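Local atomic coordinates of protelomerase (Agrobacterium tumefaciens, PDB entry 4F43), a protein that probably generates the covalently closed hairpin ends of the linear Agrobacterium chromosome by cutting and rejoining DNA, as telomere resolvases do. Residues N113-L118 with S303-T308; T120-R125 with E311-A316. The protein carries 1 engineered substitution. All blocks are in the same frame, centred on the assembly; numbering follows the deposited sequence.

Contact 1. Residues N113-L118 with S303-T308. With nucleotides of chain B.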
ATOM      1  N   ASN A 113       6.303  -3.971  19.930  1.00 32.92           N
ATOM      2  CA  ASN A 113       7.224  -2.929  20.371  1.00 16.71           C
ATOM      3  C   ASN A 113       6.659  -1.536  20.130  1.00 20.63           C
ATOM      4  O   ASN A 113       6.820  -0.639  20.957  1.00 22.63           O
ATOM      5  CB  ASN A 113       8.575  -3.062  19.667  1.00 23.44           C
ATOM      6  CG  ASN A 113       9.311  -4.329  20.048  1.00 31.44           C
ATOM      7  OD1 ASN A 113       9.721  -5.105  19.183  1.00 33.62           O
ATOM      8  ND2 ASN A 113       9.485  -4.547  21.347  1.00 25.39           N
ATOM      9  N   LYS A 114       5.995  -1.363  18.991  1.00 28.79           N
ATOM     10  CA  LYS A 114       5.405  -0.075  18.640  1.00 26.20           C
ATOM     11  C   LYS A 114       4.226   0.276  19.539  1.00 23.36           C
ATOM     12  O   LYS A 114       3.945   1.452  19.779  1.00 23.23           O
ATOM     13  CB  LYS A 114       4.960  -0.068  17.176  1.00 38.97           C
ATOM     14  CG  LYS A 114       5.712   0.924  16.298  1.00 49.72           C
ATOM     15  CD  LYS A 114       6.669   0.225  15.341  1.00 59.31           C
ATOM     16  CE  LYS A 114       7.845  -0.409  16.072  1.00 62.86           C
ATOM     17  NZ  LYS A 114       8.777  -1.083  15.126  1.00 60.25           N
ATOM     18  N   HIS A 115       3.534  -0.746  20.029  1.00 25.80           N
ATOM     19  CA  HIS A 115       2.374  -0.531  20.888  1.00 19.69           C
ATOM     20  C   HIS A 115       2.753  -0.149  22.318  1.00 21.04           C
ATOM     21  O   HIS A 115       1.944   0.419  23.052  1.00 15.16           O
ATOM     22  CB  HIS A 115       1.478  -1.770  20.888  1.00 20.08           C
ATOM     23  CG  HIS A 115       0.539  -1.833  19.724  1.00 25.24           C
ATOM     24  ND1 HIS A 115      -0.823  -1.970  19.876  1.00 21.75           N
ATOM     25  CD2 HIS A 115       0.766  -1.770  18.392  1.00 26.31           C
ATOM     26  CE1 HIS A 115      -1.395  -1.997  18.686  1.00 25.93           C
ATOM     27  NE2 HIS A 115      -0.453  -1.876  17.768  1.00 25.73           N
ATOM     28  N   GLY A 116       3.984  -0.461  22.708  1.00 26.18           N
ATOM     29  CA  GLY A 116       4.458  -0.147  24.043  1.00 20.60           C
ATOM     30  C   GLY A 116       5.244   1.149  24.095  1.00 27.02           C
ATOM     31  O   GLY A 116       5.708   1.566  25.156  1.00 29.47           O
ATOM     32  N   ALA A 117       5.392   1.789  22.940  1.00 24.77           N
ATOM     33  CA  ALA A 117       6.135   3.038  22.843  1.00 17.29           C
ATOM     34  C   ALA A 117       5.550   3.934  21.759  1.00 19.77           C
ATOM     35  O   ALA A 117       6.128   4.083  20.683  1.00 29.42           O
ATOM     36  CB  ALA A 117       7.603   2.757  22.571  1.00 13.20           C
ATOM     37  N   LEU A 118       4.395   4.524  22.051  1.00 21.38           N
ATOM     38  CA  LEU A 118       3.708   5.398  21.106  1.00 28.04           C
ATOM     39  C   LEU A 118       4.462   6.705  20.880  1.00 30.48           C
ATOM     40  O   LEU A 118       5.117   7.223  21.784  1.00 52.94           O
ATOM     41  CB  LEU A 118       2.288   5.692  21.595  1.00 20.85           C
ATOM     42  CG  LEU A 118       1.146   4.990  20.857  1.00 11.44           C
ATOM     43  CD1 LEU A 118       1.496   3.540  20.573  1.00  9.16           C
ATOM     44  CD2 LEU A 118      -0.139   5.082  21.664  1.00 12.25           C
ATOM     45  N   SER A 303      -1.558  -2.521  13.212  1.00 23.94           N
ATOM     46  CA  SER A 303      -0.417  -1.944  12.512  1.00 25.49           C
ATOM     47  C   SER A 303      -0.584  -0.442  12.288  1.00 26.37           C
ATOM     48  O   SER A 303       0.357   0.237  11.878  1.00 22.58           O
ATOM     49  CB  SER A 303      -0.201  -2.649  11.169  1.00 24.83           C
ATOM     50  OG  SER A 303       0.022  -4.038  11.346  1.00 22.39           O
ATOM     51  N   TYR A 304      -1.780   0.075  12.558  1.00 26.82           N
ATOM     52  CA  TYR A 304      -2.067   1.487  12.308  1.00 22.23           C
ATOM     53  C   TYR A 304      -2.039   2.334  13.577  1.00 21.42           C
ATOM     54  O   TYR A 304      -2.301   3.535  13.535  1.00 25.54           O
ATOM     55  CB  TYR A 304      -3.416   1.647  11.603  1.00 19.89           C
ATOM     56  CG  TYR A 304      -3.415   1.173  10.170  1.00 25.53           C
ATOM     57  CD1 TYR A 304      -3.078   2.035   9.136  1.00 29.79           C
ATOM     58  CD2 TYR A 304      -3.749  -0.138   9.851  1.00 27.80           C
ATOM     59  CE1 TYR A 304      -3.071   1.607   7.823  1.00 32.92           C
ATOM     60  CE2 TYR A 304      -3.747  -0.576   8.540  1.00 28.94           C
ATOM     61  CZ  TYR A 304      -3.407   0.300   7.530  1.00 32.52           C
ATOM     62  OH  TYR A 304      -3.404  -0.135   6.224  1.00 28.59           O
ATOM     63  N   MET A 305      -1.723   1.705  14.703  1.00 15.99           N
ATOM     64  CA  MET A 305      -1.696   2.410  15.979  1.00 29.02           C
ATOM     65  C   MET A 305      -0.263   2.588  16.474  1.00 27.58           C
ATOM     66  O   MET A 305       0.289   1.719  17.148  1.00 18.19           O
ATOM     67  CB  MET A 305      -2.546   1.669  17.012  1.00 24.94           C
ATOM     68  CG  MET A 305      -3.823   1.081  16.430  1.00 21.10           C
ATOM     69  SD  MET A 305      -5.122   0.781  17.642  1.00 10.86           S
ATOM     70  CE  MET A 305      -4.294  -0.316  18.785  1.00  8.41           C
ATOM     71  N   THR A 306       0.333   3.723  16.126  1.00 26.36           N
ATOM     72  CA  THR A 306       1.720   4.006  16.475  1.00 31.85           C
ATOM     73  C   THR A 306       1.904   5.440  16.967  1.00 35.85           C
ATOM     74  O   THR A 306       2.960   5.793  17.495  1.00 37.24           O
ATOM     75  CB  THR A 306       2.649   3.781  15.274  1.00 40.25           C
ATOM     76  OG1 THR A 306       3.973   4.215  15.605  1.00 59.17           O
ATOM     77  CG2 THR A 306       2.154   4.568  14.075  1.00 21.39           C
ATOM     78  N   TYR A 307       0.878   6.265  16.787  1.00 33.39           N
ATOM     79  CA  TYR A 307       0.927   7.657  17.217  1.00 20.66           C
ATOM     80  C   TYR A 307       0.055   7.890  18.442  1.00 25.24           C
ATOM     81  O   TYR A 307      -0.869   7.125  18.714  1.00 27.02           O
ATOM     82  CB  TYR A 307       0.463   8.587  16.093  1.00 21.54           C
ATOM     83  CG  TYR A 307       1.361   8.607  14.881  1.00 21.29           C
ATOM     84  CD1 TYR A 307       2.740   8.471  15.005  1.00 19.49           C
ATOM     85  CD2 TYR A 307       0.829   8.766  13.608  1.00 27.69           C
ATOM     86  CE1 TYR A 307       3.562   8.493  13.893  1.00 25.36           C
ATOM     87  CE2 TYR A 307       1.640   8.788  12.492  1.00 29.88           C
ATOM     88  CZ  TYR A 307       3.006   8.651  12.639  1.00 29.58           C
ATOM     89  OH  TYR A 307       3.819   8.672  11.530  1.00 32.47           O
ATOM     90  N   THR A 308       0.356   8.950  19.183  1.00 31.09           N
ATOM     91  CA  THR A 308      -0.502   9.383  20.278  1.00 37.10           C
ATOM     92  C   THR A 308      -0.716  10.894  20.223  1.00 42.06           C
ATOM     93  O   THR A 308       0.234  11.668  20.092  1.00 43.54           O
ATOM     94  CB  THR A 308       0.035   8.946  21.664  1.00 26.17           C
ATOM     95  OG1 THR A 308      -0.827   9.451  22.694  1.00 26.86           O
ATOM     96  CG2 THR A 308       1.452   9.454  21.896  1.00 23.65           C
TER
ATOM     97  P    DA B  13       2.985  -0.500   8.181  1.00 35.61           P
ATOM     98  OP1  DA B  13       2.699   0.944   8.030  1.00 35.03           O
ATOM     99  OP2  DA B  13       3.316  -1.053   9.512  1.00 47.14           O
ATOM    100  O5'  DA B  13       1.741  -1.322   7.606  1.00 31.00           O
ATOM    101  C5'  DA B  13       1.353  -1.157   6.249  1.00 30.32           C
ATOM    102  C4'  DA B  13       0.174  -2.053   5.919  1.00 29.56           C
ATOM    103  O4'  DA B  13       0.654  -3.266   5.287  1.00 28.71           O
ATOM    104  C3'  DA B  13      -0.646  -2.505   7.123  1.00 29.82           C
ATOM    105  O3'  DA B  13      -2.018  -2.580   6.764  1.00 30.03           O
ATOM    106  C2'  DA B  13      -0.077  -3.887   7.424  1.00 29.13           C
ATOM    107  C1'  DA B  13       0.198  -4.390   6.013  1.00 28.43           C
ATOM    108  N9   DA B  13       1.221  -5.427   5.931  1.00 28.26           N
ATOM    109  C8   DA B  13       2.249  -5.663   6.800  1.00 28.81           C
ATOM    110  N7   DA B  13       3.009  -6.675   6.453  1.00 29.04           N
ATOM    111  C5   DA B  13       2.441  -7.134   5.276  1.00 28.59           C
ATOM    112  C6   DA B  13       2.771  -8.185   4.398  1.00 29.06           C
ATOM    113  N6   DA B  13       3.805  -9.017   4.572  1.00 30.03           N
ATOM    114  N1   DA B  13       1.986  -8.356   3.317  1.00 30.41           N
ATOM    115  C2   DA B  13       0.946  -7.539   3.124  1.00 28.66           C
ATOM    116  N3   DA B  13       0.540  -6.520   3.875  1.00 30.14           N
ATOM    117  C4   DA B  13       1.338  -6.372   4.942  1.00 28.15           C
TER
HETATM  118  O   HOH W   1       5.603   3.904  17.612  1.00 15.89           O

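Contact 2. Residues T120-R125 with E311-A316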
ATOM      1  N   THR A 120       4.505  10.696  20.115  1.00 43.95           N
ATOM      2  CA  THR A 120       3.671  11.864  20.350  1.00 40.36           C
ATOM      3  C   THR A 120       3.683  12.803  19.147  1.00 33.88           C
ATOM      4  O   THR A 120       4.663  13.506  18.903  1.00 28.71           O
ATOM      5  CB  THR A 120       4.130  12.629  21.601  1.00 49.91           C
ATOM      6  OG1 THR A 120       4.616  11.700  22.578  1.00 53.45           O
ATOM      7  CG2 THR A 120       2.980  13.427  22.190  1.00 48.60           C
ATOM      8  N   PHE A 121       2.584  12.805  18.400  1.00 33.49           N
ATOM      9  CA  PHE A 121       2.453  13.645  17.217  1.00 37.46           C
ATOM     10  C   PHE A 121       2.030  15.052  17.620  1.00 46.47           C
ATOM     11  O   PHE A 121       0.872  15.434  17.456  1.00 43.06           O
ATOM     12  CB  PHE A 121       1.429  13.040  16.257  1.00 28.76           C
ATOM     13  CG  PHE A 121       1.754  13.257  14.808  1.00 33.35           C
ATOM     14  CD1 PHE A 121       1.531  12.252  13.881  1.00 29.33           C
ATOM     15  CD2 PHE A 121       2.279  14.461  14.369  1.00 38.89           C
ATOM     16  CE1 PHE A 121       1.829  12.443  12.544  1.00 30.45           C
ATOM     17  CE2 PHE A 121       2.577  14.662  13.033  1.00 35.08           C
ATOM     18  CZ  PHE A 121       2.352  13.652  12.120  1.00 31.90           C
ATOM     19  N   GLU A 122       2.980  15.817  18.144  1.00 51.16           N
ATOM     20  CA  GLU A 122       2.690  17.126  18.724  1.00 45.33           C
ATOM     21  C   GLU A 122       2.190  18.172  17.728  1.00 42.15           C
ATOM     22  O   GLU A 122       1.219  18.878  17.998  1.00 37.53           O
ATOM     23  CB  GLU A 122       3.903  17.648  19.497  1.00 41.32           C
ATOM     24  CG  GLU A 122       4.046  17.036  20.879  1.00 53.19           C
ATOM     25  CD  GLU A 122       5.488  16.765  21.255  1.00 64.77           C
ATOM     26  OE1 GLU A 122       6.364  16.859  20.368  1.00 74.92           O
ATOM     27  OE2 GLU A 122       5.743  16.454  22.437  1.00 59.60           O
ATOM     28  N   ASN A 123       2.849  18.269  16.579  1.00 36.00           N
ATOM     29  CA  ASN A 123       2.499  19.281  15.587  1.00 43.83           C
ATOM     30  C   ASN A 123       1.608  18.736  14.474  1.00 39.27           C
ATOM     31  O   ASN A 123       1.781  19.086  13.307  1.00 45.84           O
ATOM     32  CB  ASN A 123       3.766  19.888  14.983  1.00 46.95           C
ATOM     33  CG  ASN A 123       4.745  20.372  16.037  1.00 41.37           C
ATOM     34  OD1 ASN A 123       4.350  20.954  17.048  1.00 43.75           O
ATOM     35  ND2 ASN A 123       6.030  20.129  15.807  1.00 34.44           N
ATOM     36  N   TYR A 124       0.652  17.884  14.834  1.00 35.62           N
ATOM     37  CA  TYR A 124      -0.191  17.229  13.835  1.00 36.95           C
ATOM     38  C   TYR A 124      -1.203  18.180  13.194  1.00 36.55           C
ATOM     39  O   TYR A 124      -1.561  18.017  12.025  1.00 42.14           O
ATOM     40  CB  TYR A 124      -0.894  16.002  14.426  1.00 34.99           C
ATOM     41  CG  TYR A 124      -2.118  16.307  15.261  1.00 31.48           C
ATOM     42  CD1 TYR A 124      -3.392  16.232  14.711  1.00 32.46           C
ATOM     43  CD2 TYR A 124      -2.004  16.656  16.601  1.00 33.16           C
ATOM     44  CE1 TYR A 124      -4.514  16.505  15.465  1.00 33.66           C
ATOM     45  CE2 TYR A 124      -3.122  16.931  17.365  1.00 33.29           C
ATOM     46  CZ  TYR A 124      -4.374  16.853  16.792  1.00 33.57           C
ATOM     47  OH  TYR A 124      -5.490  17.125  17.548  1.00 36.12           O
ATOM     48  N   ARG A 125      -1.658  19.168  13.960  1.00 35.27           N
ATOM     49  CA  ARG A 125      -2.594  20.166  13.450  1.00 47.65           C
ATOM     50  C   ARG A 125      -1.973  20.939  12.291  1.00 46.10           C
ATOM     51  O   ARG A 125      -2.641  21.250  11.301  1.00 34.32           O
ATOM     52  CB  ARG A 125      -3.008  21.135  14.560  1.00 44.81           C
ATOM     53  CG  ARG A 125      -3.796  20.496  15.692  1.00 49.81           C
ATOM     54  CD  ARG A 125      -4.150  21.521  16.758  1.00 56.99           C
ATOM     55  NE  ARG A 125      -5.039  20.968  17.776  1.00 56.68           N
ATOM     56  CZ  ARG A 125      -6.366  20.993  17.702  1.00 55.21           C
ATOM     57  NH1 ARG A 125      -6.960  21.545  16.653  1.00 54.50           N
ATOM     58  NH2 ARG A 125      -7.096  20.466  18.675  1.00 56.67           N
ATOM     59  N   GLU A 311      -3.240  15.975  23.097  1.00 45.97           N
ATOM     60  CA  GLU A 311      -4.298  16.189  24.080  1.00 43.86           C
ATOM     61  C   GLU A 311      -4.535  14.950  24.940  1.00 48.14           C
ATOM     62  O   GLU A 311      -4.769  15.058  26.145  1.00 51.57           O
ATOM     63  CB  GLU A 311      -5.597  16.630  23.401  1.00 44.44           C
ATOM     64  CG  GLU A 311      -5.847  15.998  22.042  1.00 52.57           C
ATOM     65  CD  GLU A 311      -5.660  16.982  20.901  1.00 55.94           C
ATOM     66  OE1 GLU A 311      -4.622  17.676  20.876  1.00 49.13           O
ATOM     67  OE2 GLU A 311      -6.557  17.071  20.036  1.00 61.10           O
ATOM     68  N   ASP A 312      -4.476  13.777  24.316  1.00 49.16           N
ATOM     69  CA  ASP A 312      -4.609  12.521  25.042  1.00 48.51           C
ATOM     70  C   ASP A 312      -3.441  12.357  26.006  1.00 47.47           C
ATOM     71  O   ASP A 312      -3.627  11.986  27.165  1.00 56.59           O
ATOM     72  CB  ASP A 312      -4.661  11.339  24.074  1.00 48.55           C
ATOM     73  CG  ASP A 312      -5.819  11.433  23.100  1.00 53.26           C
ATOM     74  OD1 ASP A 312      -6.800  12.141  23.408  1.00 55.15           O
ATOM     75  OD2 ASP A 312      -5.750  10.797  22.026  1.00 54.66           O
ATOM     76  N   ARG A 313      -2.242  12.648  25.511  1.00 45.05           N
ATOM     77  CA  ARG A 313      -1.029  12.621  26.319  1.00 50.58           C
ATOM     78  C   ARG A 313      -1.172  13.560  27.510  1.00 58.65           C
ATOM     79  O   ARG A 313      -0.680  13.275  28.600  1.00 56.20           O
ATOM     80  CB  ARG A 313       0.179  13.020  25.462  1.00 50.07           C
ATOM     81  CG  ARG A 313       1.549  12.822  26.112  1.00 58.26           C
ATOM     82  CD  ARG A 313       1.997  14.053  26.892  1.00 66.64           C
ATOM     83  NE  ARG A 313       1.633  15.295  26.212  1.00 69.11           N
ATOM     84  CZ  ARG A 313       2.430  15.957  25.379  1.00 72.62           C
ATOM     85  NH1 ARG A 313       3.648  15.504  25.121  1.00 78.84           N
ATOM     86  NH2 ARG A 313       2.009  17.078  24.808  1.00 69.26           N
ATOM     87  N   ASP A 314      -1.853  14.681  27.293  1.00 63.95           N
ATOM     88  CA  ASP A 314      -2.064  15.668  28.344  1.00 66.38           C
ATOM     89  C   ASP A 314      -3.037  15.171  29.408  1.00 72.95           C
ATOM     90  O   ASP A 314      -2.677  15.067  30.581  1.00 84.38           O
ATOM     91  CB  ASP A 314      -2.558  16.991  27.753  1.00 55.79           C
ATOM     92  CG  ASP A 314      -1.458  17.759  27.047  1.00 53.12           C
ATOM     93  OD1 ASP A 314      -0.273  17.538  27.373  1.00 54.87           O
ATOM     94  OD2 ASP A 314      -1.777  18.589  26.169  1.00 49.91           O
ATOM     95  N   ASN A 315      -4.265  14.863  29.002  1.00 63.22           N
ATOM     96  CA  ASN A 315      -5.286  14.451  29.962  1.00 60.50           C
ATOM     97  C   ASN A 315      -5.049  13.065  30.566  1.00 53.13           C
ATOM     98  O   ASN A 315      -5.732  12.670  31.512  1.00 54.38           O
ATOM     99  CB  ASN A 315      -6.697  14.570  29.369  1.00 66.28           C
ATOM    100  CG  ASN A 315      -6.897  13.706  28.136  1.00 72.77           C
ATOM    101  OD1 ASN A 315      -6.574  12.519  28.130  1.00 82.19           O
ATOM    102  ND2 ASN A 315      -7.437  14.306  27.080  1.00 70.57           N
ATOM    103  N   ALA A 316      -4.089  12.327  30.017  1.00 49.35           N
ATOM    104  CA  ALA A 316      -3.664  11.073  30.632  1.00 49.45           C
ATOM    105  C   ALA A 316      -2.729  11.376  31.796  1.00 53.19           C
ATOM    106  O   ALA A 316      -2.628  10.599  32.747  1.00 59.86           O
ATOM    107  CB  ALA A 316      -2.980  10.177  29.617  1.00 49.97           C
TER
HETATM  108  O   HOH W   2      -9.162  19.354  19.691  1.00 30.88           O

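Contact 1. Residues N113-L118 with S303-T308
Leu-118 and Thr-306 are the nearest CA pair, 5.2 Å apart, where the chain leaving helix 97-115 passes the residues that lead into strand 307-308. Leu-118 lies against the backbone of 306-307 and the side chain of Thr-308: its CG is 3.6 Å from Tyr-307 O, and its CD2 reaches Thr-308 CB at 3.9 Å. Farther back, the His-115 ring meets the methyl end of Met-305, with His-115 CE1 3.4 Å from Met-305 CE; chi3 of Met-305, -58°, bends CE round to this position. The ring's NE2 is itself hydrogen-bonded to Leu-302 O. Thr-306 OG1, anti to its backbone N (chi1 173°), donates to a water at 2.6 Å, and that water donates to Ala-117 O at 3.1 Å. Beyond the interface, Tyr-304 turns from the 113-118 segment to the DNA, where its OH lies 2.9 Å from O3' of DA13 of chain B, a position consistent with the tyrosine nucleophile expected of a telomere resolvase. The two segments are thus joined by van der Waals contacts, several of them to backbone carbonyl oxygens, and one located water bridge, and they pack the helix end beside residues flanking a tyrosine at the DNA.

Contact 2. Residues T120-R125 with E311-A316
Tyr-124 and Arg-125, at the start of helix 124-134, and Thr-120 and Glu-122, just ahead of it, face Glu-311 and Arg-313 of helix 310-316, the last helix of this fragment. The element they come from is a strand-to-helix connection: strand 119-120 runs into a type I beta turn from Phe-121 to Tyr-124, and Asn-123 occupies the N-cap position, though its side chain makes no capping bond. The backbones stay well apart, the nearest CA atoms being those of Thr-120 and Arg-313 at 7.6 Å, which leaves the contact to side chains. One cluster centres on Glu-311. Its CG lies between the backbone N and the carbonyl carbon (chi1 35°), and a further bend at chi2 helps to bring the carboxylate to Tyr-124. There Tyr-124 OH donates to Glu-311 OE2 at 2.7 Å, arriving from above the carboxylate, 42° out of its plane; ring and carboxylate planes are 59° apart. Arg-125 NH2 makes a long salt bridge to the same Glu-311 OE2, at 3.7 Å, and a water links these two atoms through weak hydrogen bonds. The second cluster is built round Arg-313. Its NH1 forms a salt bridge with Glu-122 OE2 at 3.5 Å, the oxygen lying at the guanidinium edge, while Thr-120 CG2 sits over one face, 3.7 Å from Arg-313 NH1. On its own helix, Arg-313 NE donates to Asp-314 OD1 at 3.2 Å, completing a three-residue network. Behind the first cluster, Tyr-124 rests on Leu-267 and Glu-311 on His-274, both of helix 263-276. With a hydroxyl donor and a guanidinium at one oxygen, Glu-311 is probably kept ionised, and across this contact the terminal helix is tied by one short hydrogen bond and longer charge pairs.

Both contacts lie at the surface, and each joins the region around strand 119-120 to the C-terminal end of the fragment. Their segments alternate along the chain, and their centres are 14 Å apart. The two-stranded parallel sheet of 119-120 and 307-308 connects them: Thr-308 O and Phe-121 N are 3.1 Å apart, a probable hydrogen bond, while the rings of Tyr-307 and Phe-121 meet edge-to-face. Their chemistry differs with position. Contact 1, nearer the chain's centre and reaching bound DNA through Tyr-304, relies on van der Waals packing against the backbone and on a bridging water; contact 2, about 12 Å from the nucleic acid at its nearest atom, is spanned by salt bridges and a tyrosine-to-carboxylate hydrogen bond.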